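Local coordinates for putative Lipoprotein (Shewanella oneidensis, PDB 3U24) that is a putative lipoprotein of unknown function that binds zinc and calcium ions and belongs to a family related to metallopeptidases, at residues K112-A124 with Y156-H170. Residues are numbered along the deposited sequence; the frame is centred on the assembly and turned at random.
Sequences KSWQWDPSSYNVA and YAAARGNISQPTLEH. With EDO (1,2-ethanediol), chain S; ACY (acetic acid), chain Q; EDO (1,2-ethanediol), chain P.
Tyr121 lies with one ring face on Ala159, whose CB sits 3.9 Å from the ring centroid, a CH-pi contact. Ile163 CG1 adds to the packing at Tyr121 CE2. The phenol oxygen works twice: Tyr121 OH donates to Trp114 O at 2.7 Å and accepts from Asn162 ND2 at 3.1 Å, the latter close to the amide plane of Asn162. A phenylalanine in place of Tyr121 would probably leave Trp114 O without its hydroxyl donor and take one acceptor from Asn162 ND2. Pro118 continues the tight side, with CB against Ile163 CD1 and CG against Pro166 CB. At the far end Trp116 points an edge at the face of His170, planes 75° apart. With Trp116 CG between the backbone N and the carbonyl carbon (chi1 52°), the two side chains run side by side and CZ3 comes over the His170 face. Two backbone bonds tie the linker between helices 152-162 and 168-179 to the end of helix 113-116: Ser164 N to Gln115 O, 2.8 Å, and Thr167 N to Trp116 O, 3.2 Å. Beyond Tyr121, Val123 N donates to Tyr156 OH at 3.1 Å, and that hydroxyl also bonds Asn178.

The wetter side is near Gln115. There a water bridges Gln115 NE2 and Asn162 O, Ser164 is partly exposed at the margin, and Gln165 is exposed. An acetic acid molecule, probably from the crystallisation liquor, lies by His170, held weakly through NE2, which also bonds Leu516 O.

The contact thus joins two successive helices and their linker to the short helix and its following turn. Apolar packing fills the middle, while hydroxyls and peptide groups fix the alignment.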
ATOM      1  N   LYS A 112     -15.709   8.113  11.096  1.00 23.50           N
ATOM      2  CA  LYS A 112     -16.363   7.248  12.041  1.00 24.56           C
ATOM      3  C   LYS A 112     -16.399   5.802  11.584  1.00 23.21           C
ATOM      4  O   LYS A 112     -17.397   5.111  11.741  1.00 21.55           O
ATOM      5  CB  LYS A 112     -17.801   7.777  12.317  1.00 26.78           C
ATOM      6  CG  LYS A 112     -17.831   9.132  13.022  1.00 29.65           C
ATOM      7  CD  LYS A 112     -19.256   9.534  13.343  1.00 32.03           C
ATOM      8  CE  LYS A 112     -19.316  10.543  14.483  1.00 35.98           C
ATOM      9  NZ  LYS A 112     -20.675  10.608  15.134  1.00 39.24           N
ATOM     10  N   SER A 113     -15.290   5.317  11.054  1.00 22.62           N
ATOM     11  CA  SER A 113     -15.227   3.911  10.723  1.00 21.42           C
ATOM     12  C   SER A 113     -15.282   3.053  11.953  1.00 20.54           C
ATOM     13  O   SER A 113     -15.584   1.902  11.849  1.00 20.17           O
ATOM     14  CB  SER A 113     -13.980   3.586   9.911  1.00 21.86           C
ATOM     15  OG  SER A 113     -12.803   3.716  10.689  1.00 23.06           O
ATOM     16  N   TRP A 114     -14.944   3.595  13.113  1.00 20.15           N
ATOM     17  CA  TRP A 114     -15.109   2.873  14.361  1.00 20.70           C
ATOM     18  C   TRP A 114     -16.556   2.472  14.627  1.00 21.11           C
ATOM     19  O   TRP A 114     -16.791   1.540  15.387  1.00 21.69           O
ATOM     20  CB  TRP A 114     -14.487   3.679  15.540  1.00 21.15           C
ATOM     21  CG  TRP A 114     -15.114   5.032  15.800  1.00 21.27           C
ATOM     22  CD1 TRP A 114     -14.694   6.258  15.313  1.00 21.28           C
ATOM     23  CD2 TRP A 114     -16.305   5.329  16.614  1.00 21.00           C
ATOM     24  NE1 TRP A 114     -15.504   7.265  15.753  1.00 21.75           N
ATOM     25  CE2 TRP A 114     -16.480   6.786  16.558  1.00 21.63           C
ATOM     26  CE3 TRP A 114     -17.165   4.577  17.394  1.00 21.36           C
ATOM     27  CZ2 TRP A 114     -17.503   7.435  17.235  1.00 22.01           C
ATOM     28  CZ3 TRP A 114     -18.236   5.225  18.067  1.00 21.79           C
ATOM     29  CH2 TRP A 114     -18.398   6.623  17.995  1.00 22.17           C
ATOM     30  N   GLN A 115     -17.520   3.141  13.985  1.00 21.58           N
ATOM     31  CA  GLN A 115     -18.947   2.781  14.089  1.00 22.97           C
ATOM     32  C   GLN A 115     -19.370   1.722  13.096  1.00 22.35           C
ATOM     33  O   GLN A 115     -20.041   0.762  13.493  1.00 22.91           O
ATOM     34  CB  GLN A 115     -19.904   3.966  13.878  1.00 23.64           C
ATOM     35  CG  GLN A 115     -19.862   4.928  15.013  1.00 25.90           C
ATOM     36  CD  GLN A 115     -20.953   5.984  14.921  1.00 27.27           C
ATOM     37  OE1 GLN A 115     -21.254   6.524  13.852  1.00 27.23           O
ATOM     38  NE2 GLN A 115     -21.553   6.259  16.050  1.00 27.94           N
ATOM     39  N   TRP A 116     -19.019   1.915  11.822  1.00 21.15           N
ATOM     40  CA  TRP A 116     -19.581   1.118  10.745  1.00 21.17           C
ATOM     41  C   TRP A 116     -18.690   0.064  10.154  1.00 21.48           C
ATOM     42  O   TRP A 116     -19.126  -0.655   9.234  1.00 21.39           O
ATOM     43  CB  TRP A 116     -20.148   2.009   9.621  1.00 21.40           C
ATOM     44  CG  TRP A 116     -19.187   3.055   9.081  1.00 21.56           C
ATOM     45  CD1 TRP A 116     -19.113   4.404   9.436  1.00 21.51           C
ATOM     46  CD2 TRP A 116     -18.154   2.871   8.087  1.00 21.56           C
ATOM     47  NE1 TRP A 116     -18.145   5.042   8.745  1.00 21.70           N
ATOM     48  CE2 TRP A 116     -17.513   4.181   7.920  1.00 21.89           C
ATOM     49  CE3 TRP A 116     -17.726   1.803   7.316  1.00 22.13           C
ATOM     50  CZ2 TRP A 116     -16.468   4.372   7.046  1.00 21.91           C
ATOM     51  CZ3 TRP A 116     -16.664   2.005   6.428  1.00 22.27           C
ATOM     52  CH2 TRP A 116     -16.039   3.264   6.307  1.00 22.01           C
ATOM     53  N   ASP A 117     -17.453  -0.067  10.625  1.00 21.02           N
ATOM     54  CA  ASP A 117     -16.542  -1.128  10.127  1.00 21.39           C
ATOM     55  C   ASP A 117     -16.171  -2.078  11.270  1.00 21.26           C
ATOM     56  O   ASP A 117     -15.215  -1.815  12.019  1.00 20.44           O
ATOM     57  CB  ASP A 117     -15.282  -0.530   9.532  1.00 21.37           C
ATOM     58  CG  ASP A 117     -14.277  -1.586   9.109  1.00 22.53           C
ATOM     59  OD1 ASP A 117     -14.526  -2.802   9.217  1.00 22.01           O
ATOM     60  OD2 ASP A 117     -13.184  -1.192   8.672  1.00 25.55           O
ATOM     61  N   PRO A 118     -16.941  -3.161  11.436  1.00 20.49           N
ATOM     62  CA  PRO A 118     -16.640  -4.067  12.530  1.00 20.72           C
ATOM     63  C   PRO A 118     -15.337  -4.792  12.320  1.00 20.48           C
ATOM     64  O   PRO A 118     -14.813  -5.351  13.282  1.00 21.47           O
ATOM     65  CB  PRO A 118     -17.826  -5.063  12.532  1.00 21.11           C
ATOM     66  CG  PRO A 118     -18.950  -4.305  11.892  1.00 21.22           C
ATOM     67  CD  PRO A 118     -18.258  -3.433  10.854  1.00 21.32           C
ATOM     68  N   SER A 119     -14.792  -4.780  11.111  1.00 19.82           N
ATOM     69  CA  SER A 119     -13.535  -5.464  10.916  1.00 20.72           C
ATOM     70  C   SER A 119     -12.376  -4.748  11.611  1.00 21.35           C
ATOM     71  O   SER A 119     -11.318  -5.342  11.803  1.00 21.84           O
ATOM     72  CB  SER A 119     -13.220  -5.705   9.441  1.00 20.72           C
ATOM     73  OG  SER A 119     -12.708  -4.533   8.839  1.00 21.20           O
ATOM     74  N   SER A 120     -12.552  -3.487  11.996  1.00 21.74           N
ATOM     75  CA  SER A 120     -11.493  -2.797  12.738  1.00 22.19           C
ATOM     76  C   SER A 120     -11.321  -3.324  14.216  1.00 22.67           C
ATOM     77  O   SER A 120     -10.335  -2.994  14.886  1.00 23.41           O
ATOM     78  CB  SER A 120     -11.711  -1.277  12.662  1.00 22.94           C
ATOM     79  OG  SER A 120     -12.982  -0.890  13.132  1.00 22.28           O
ATOM     80  N   TYR A 121     -12.223  -4.202  14.676  1.00 21.90           N
ATOM     81  CA  TYR A 121     -12.111  -4.825  15.972  1.00 21.68           C
ATOM     82  C   TYR A 121     -11.681  -6.282  15.854  1.00 21.37           C
ATOM     83  O   TYR A 121     -12.470  -7.186  15.533  1.00 22.36           O
ATOM     84  CB  TYR A 121     -13.429  -4.714  16.711  1.00 22.35           C
ATOM     85  CG  TYR A 121     -13.898  -3.289  16.832  1.00 22.75           C
ATOM     86  CD1 TYR A 121     -13.435  -2.491  17.849  1.00 23.83           C
ATOM     87  CD2 TYR A 121     -14.758  -2.730  15.911  1.00 22.61           C
ATOM     88  CE1 TYR A 121     -13.832  -1.189  17.970  1.00 24.46           C
ATOM     89  CE2 TYR A 121     -15.180  -1.429  16.029  1.00 23.43           C
ATOM     90  CZ  TYR A 121     -14.728  -0.666  17.079  1.00 24.12           C
ATOM     91  OH  TYR A 121     -15.107   0.645  17.256  1.00 25.78           O
ATOM     92  N   ASN A 122     -10.410  -6.512  16.122  1.00 20.82           N
ATOM     93  CA  ASN A 122      -9.813  -7.861  16.020  1.00 21.00           C
ATOM     94  C   ASN A 122      -8.482  -7.868  16.774  1.00 19.84           C
ATOM     95  O   ASN A 122      -7.579  -7.098  16.448  1.00 19.46           O
ATOM     96  CB  ASN A 122      -9.584  -8.234  14.541  1.00 21.10           C
ATOM     97  CG  ASN A 122      -9.166  -9.705  14.338  1.00 22.03           C
ATOM     98  OD1 ASN A 122      -8.706 -10.408  15.272  1.00 21.96           O
ATOM     99  ND2 ASN A 122      -9.331 -10.182  13.086  1.00 22.10           N
ATOM    100  N   VAL A 123      -8.367  -8.709  17.790  1.00 19.60           N
ATOM    101  CA  VAL A 123      -7.099  -8.723  18.578  1.00 19.92           C
ATOM    102  C   VAL A 123      -5.953  -9.526  17.912  1.00 20.10           C
ATOM    103  O   VAL A 123      -4.802  -9.429  18.332  1.00 20.98           O
ATOM    104  CB  VAL A 123      -7.347  -9.224  20.020  1.00 19.57           C
ATOM    105  CG1 VAL A 123      -8.433  -8.378  20.674  1.00 19.21           C
ATOM    106  CG2 VAL A 123      -7.738 -10.706  20.015  1.00 19.74           C
ATOM    107  N   ALA A 124      -6.258 -10.278  16.869  1.00 20.23           N
ATOM    108  CA  ALA A 124      -5.332 -11.307  16.358  1.00 20.96           C
ATOM    109  C   ALA A 124      -3.994 -10.695  15.921  1.00 20.98           C
ATOM    110  O   ALA A 124      -2.908 -11.196  16.298  1.00 21.68           O
ATOM    111  CB  ALA A 124      -5.986 -12.105  15.207  1.00 20.30           C
ATOM    112  N   TYR A 156     -13.778  -6.768  23.118  1.00 19.56           N
ATOM    113  CA  TYR A 156     -14.911  -7.078  22.271  1.00 20.26           C
ATOM    114  C   TYR A 156     -16.265  -6.528  22.815  1.00 20.76           C
ATOM    115  O   TYR A 156     -17.140  -6.191  22.008  1.00 20.38           O
ATOM    116  CB  TYR A 156     -14.972  -8.584  21.957  1.00 20.54           C
ATOM    117  CG  TYR A 156     -13.868  -9.069  21.004  1.00 20.16           C
ATOM    118  CD1 TYR A 156     -13.905  -8.750  19.669  1.00 19.81           C
ATOM    119  CD2 TYR A 156     -12.808  -9.850  21.456  1.00 20.41           C
ATOM    120  CE1 TYR A 156     -12.908  -9.157  18.800  1.00 19.46           C
ATOM    121  CE2 TYR A 156     -11.800 -10.283  20.591  1.00 20.15           C
ATOM    122  CZ  TYR A 156     -11.861  -9.907  19.260  1.00 19.84           C
ATOM    123  OH  TYR A 156     -10.920 -10.340  18.359  1.00 19.96           O
ATOM    124  N   ALA A 157     -16.429  -6.456  24.140  1.00 20.56           N
ATOM    125  CA  ALA A 157     -17.560  -5.680  24.725  1.00 21.55           C
ATOM    126  C   ALA A 157     -17.561  -4.225  24.221  1.00 21.49           C
ATOM    127  O   ALA A 157     -18.621  -3.707  23.870  1.00 21.40           O
ATOM    128  CB  ALA A 157     -17.575  -5.707  26.279  1.00 21.01           C
ATOM    129  N   ALA A 158     -16.384  -3.584  24.204  1.00 21.23           N
ATOM    130  CA  ALA A 158     -16.243  -2.227  23.666  1.00 21.69           C
ATOM    131  C   ALA A 158     -16.645  -2.169  22.168  1.00 21.67           C
ATOM    132  O   ALA A 158     -17.323  -1.231  21.697  1.00 21.38           O
ATOM    133  CB  ALA A 158     -14.797  -1.703  23.855  1.00 20.76           C
ATOM    134  N   ALA A 159     -16.233  -3.189  21.438  1.00 21.47           N
ATOM    135  CA  ALA A 159     -16.535  -3.266  20.019  1.00 21.93           C
ATOM    136  C   ALA A 159     -18.051  -3.244  19.838  1.00 22.59           C
ATOM    137  O   ALA A 159     -18.561  -2.458  19.066  1.00 22.09           O
ATOM    138  CB  ALA A 159     -15.960  -4.546  19.411  1.00 22.01           C
ATOM    139  N   ARG A 160     -18.747  -4.098  20.587  1.00 22.87           N
ATOM    140  CA  ARG A 160     -20.162  -4.252  20.391  1.00 24.21           C
ATOM    141  C   ARG A 160     -20.940  -3.000  20.838  1.00 25.33           C
ATOM    142  O   ARG A 160     -21.968  -2.660  20.232  1.00 26.03           O
ATOM    143  CB  ARG A 160     -20.682  -5.524  21.061  1.00 23.92           C
ATOM    144  CG  ARG A 160     -20.074  -6.780  20.456  1.00 23.61           C
ATOM    145  CD  ARG A 160     -20.719  -8.024  21.008  1.00 24.00           C
ATOM    146  NE  ARG A 160     -20.436  -8.165  22.420  1.00 24.06           N
ATOM    147  CZ  ARG A 160     -19.411  -8.853  22.921  1.00 24.58           C
ATOM    148  NH1 ARG A 160     -18.550  -9.495  22.143  1.00 24.73           N
ATOM    149  NH2 ARG A 160     -19.234  -8.912  24.224  1.00 24.74           N
ATOM    150  N   GLY A 161     -20.421  -2.308  21.845  1.00 26.11           N
ATOM    151  CA  GLY A 161     -21.002  -1.027  22.310  1.00 26.96           C
ATOM    152  C   GLY A 161     -20.738   0.143  21.355  1.00 26.98           C
ATOM    153  O   GLY A 161     -21.448   1.121  21.389  1.00 28.81           O
ATOM    154  N   ASN A 162     -19.727   0.047  20.509  1.00 26.16           N
ATOM    155  CA  ASN A 162     -19.404   1.120  19.557  1.00 26.16           C
ATOM    156  C   ASN A 162     -20.023   0.948  18.192  1.00 24.92           C
ATOM    157  O   ASN A 162     -20.313   1.904  17.514  1.00 25.34           O
ATOM    158  CB  ASN A 162     -17.919   1.131  19.242  1.00 27.39           C
ATOM    159  CG  ASN A 162     -17.099   1.816  20.267  1.00 28.37           C
ATOM    160  OD1 ASN A 162     -17.612   2.475  21.183  1.00 29.75           O
ATOM    161  ND2 ASN A 162     -15.761   1.725  20.075  1.00 30.65           N
ATOM    162  N   ILE A 163     -20.117  -0.279  17.745  1.00 24.11           N
ATOM    163  CA  ILE A 163     -20.582  -0.543  16.399  1.00 23.45           C
ATOM    164  C   ILE A 163     -22.012  -0.039  16.259  1.00 24.60           C
ATOM    165  O   ILE A 163     -22.829  -0.270  17.131  1.00 25.60           O
ATOM    166  CB  ILE A 163     -20.501  -2.026  16.050  1.00 22.44           C
ATOM    167  CG1 ILE A 163     -19.017  -2.444  15.956  1.00 22.35           C
ATOM    168  CG2 ILE A 163     -21.257  -2.295  14.756  1.00 22.35           C
ATOM    169  CD1 ILE A 163     -18.761  -3.928  16.031  1.00 22.40           C
ATOM    170  N   SER A 164     -22.314   0.634  15.160  1.00 24.45           N
ATOM    171  CA  SER A 164     -23.638   1.177  14.941  1.00 25.63           C
ATOM    172  C   SER A 164     -23.867   1.386  13.449  1.00 25.27           C
ATOM    173  O   SER A 164     -23.055   2.034  12.804  1.00 24.04           O
ATOM    174  CB  SER A 164     -23.738   2.525  15.673  1.00 26.21           C
ATOM    175  OG  SER A 164     -24.927   3.185  15.300  1.00 28.37           O
ATOM    176  N   GLN A 165     -24.966   0.844  12.928  1.00 26.30           N
ATOM    177  CA  GLN A 165     -25.284   0.861  11.501  1.00 27.20           C
ATOM    178  C   GLN A 165     -24.114   0.406  10.661  1.00 25.05           C
ATOM    179  O   GLN A 165     -23.632   1.144   9.826  1.00 24.54           O
ATOM    180  CB  GLN A 165     -25.737   2.248  11.029  1.00 29.83           C
ATOM    181  CG  GLN A 165     -26.973   2.748  11.750  1.00 33.78           C
ATOM    182  CD  GLN A 165     -28.147   1.835  11.544  1.00 38.35           C
ATOM    183  OE1 GLN A 165     -28.539   1.517  10.386  1.00 42.22           O
ATOM    184  NE2 GLN A 165     -28.707   1.357  12.658  1.00 42.34           N
ATOM    185  N   PRO A 166     -23.672  -0.825  10.862  1.00 23.69           N
ATOM    186  CA  PRO A 166     -22.505  -1.257  10.097  1.00 23.62           C
ATOM    187  C   PRO A 166     -22.859  -1.577   8.678  1.00 23.31           C
ATOM    188  O   PRO A 166     -24.014  -1.812   8.383  1.00 23.68           O
ATOM    189  CB  PRO A 166     -22.057  -2.540  10.812  1.00 23.36           C
ATOM    190  CG  PRO A 166     -23.301  -3.062  11.477  1.00 23.45           C
ATOM    191  CD  PRO A 166     -24.123  -1.836  11.826  1.00 23.53           C
ATOM    192  N   THR A 167     -21.861  -1.584   7.806  1.00 22.69           N
ATOM    193  CA  THR A 167     -22.043  -2.094   6.454  1.00 22.73           C
ATOM    194  C   THR A 167     -22.035  -3.613   6.477  1.00 22.46           C
ATOM    195  O   THR A 167     -21.430  -4.275   7.346  1.00 22.24           O
ATOM    196  CB  THR A 167     -20.931  -1.658   5.476  1.00 22.26           C
ATOM    197  OG1 THR A 167     -19.749  -2.407   5.772  1.00 22.01           O
ATOM    198  CG2 THR A 167     -20.643  -0.158   5.564  1.00 21.67           C
ATOM    199  N   LEU A 168     -22.701  -4.193   5.501  1.00 22.92           N
ATOM    200  CA  LEU A 168     -22.751  -5.635   5.429  1.00 22.80           C
ATOM    201  C   LEU A 168     -21.351  -6.169   5.145  1.00 22.41           C
ATOM    202  O   LEU A 168     -20.923  -7.177   5.714  1.00 21.76           O
ATOM    203  CB  LEU A 168     -23.703  -6.097   4.304  1.00 23.33           C
ATOM    204  CG  LEU A 168     -23.646  -7.609   4.040  1.00 23.95           C
ATOM    205  CD1 LEU A 168     -24.048  -8.364   5.316  1.00 23.35           C
ATOM    206  CD2 LEU A 168     -24.502  -7.993   2.796  1.00 24.29           C
ATOM    207  N   GLU A 169     -20.668  -5.525   4.217  1.00 22.36           N
ATOM    208  CA  GLU A 169     -19.382  -6.042   3.739  1.00 23.78           C
ATOM    209  C   GLU A 169     -18.313  -6.068   4.861  1.00 23.15           C
ATOM    210  O   GLU A 169     -17.558  -7.038   4.998  1.00 23.07           O
ATOM    211  CB  GLU A 169     -18.865  -5.207   2.553  1.00 25.19           C
ATOM    212  CG  GLU A 169     -19.708  -5.387   1.275  1.00 27.44           C
ATOM    213  CD  GLU A 169     -21.067  -4.628   1.291  1.00 29.78           C
ATOM    214  OE1 GLU A 169     -21.371  -3.863   2.259  1.00 29.22           O
ATOM    215  OE2 GLU A 169     -21.840  -4.801   0.317  1.00 32.01           O
ATOM    216  N   HIS A 170     -18.246  -5.022   5.672  1.00 21.80           N
ATOM    217  CA  HIS A 170     -17.196  -5.005   6.688  1.00 21.43           C
ATOM    218  C   HIS A 170     -17.550  -5.943   7.804  1.00 21.42           C
ATOM    219  O   HIS A 170     -16.652  -6.476   8.481  1.00 21.09           O
ATOM    220  CB  HIS A 170     -16.914  -3.569   7.181  1.00 21.53           C
ATOM    221  CG  HIS A 170     -16.327  -2.666   6.107  1.00 21.69           C
ATOM    222  ND1 HIS A 170     -17.088  -2.000   5.227  1.00 21.42           N
ATOM    223  CD2 HIS A 170     -14.990  -2.396   5.750  1.00 22.28           C
ATOM    224  CE1 HIS A 170     -16.307  -1.293   4.377  1.00 21.87           C
ATOM    225  NE2 HIS A 170     -15.021  -1.540   4.683  1.00 22.24           N
TER
HETATM  226  C1  EDO S 603      -6.867  -3.625  13.516  1.00 52.05           C
HETATM  227  O1  EDO S 603      -7.078  -4.273  14.787  1.00 53.52           O
HETATM  228  C2  EDO S 603      -7.837  -4.155  12.445  1.00 47.10           C
HETATM  229  O2  EDO S 603      -7.621  -5.535  12.108  1.00 40.58           O
HETATM  230  C   ACY Q 601     -12.196   1.524   5.959  1.00 42.68           C
HETATM  231  O   ACY Q 601     -12.629   0.534   5.312  1.00 41.69           O
HETATM  232  OXT ACY Q 601     -11.572   2.491   5.422  1.00 45.54           O
HETATM  233  CH3 ACY Q 601     -12.374   1.538   7.440  1.00 37.79           C
HETATM  234  C1  EDO P 600      -4.491  -5.025  17.053  1.00 37.05           C
HETATM  235  O1  EDO P 600      -4.826  -6.401  16.799  1.00 32.15           O
HETATM  236  C2  EDO P 600      -5.267  -4.424  18.243  1.00 36.58           C
HETATM  237  O2  EDO P 600      -4.736  -4.955  19.456  1.00 32.92           O
HETATM  238  O   HOH W   1     -21.579   4.061  18.040  1.00 35.96           O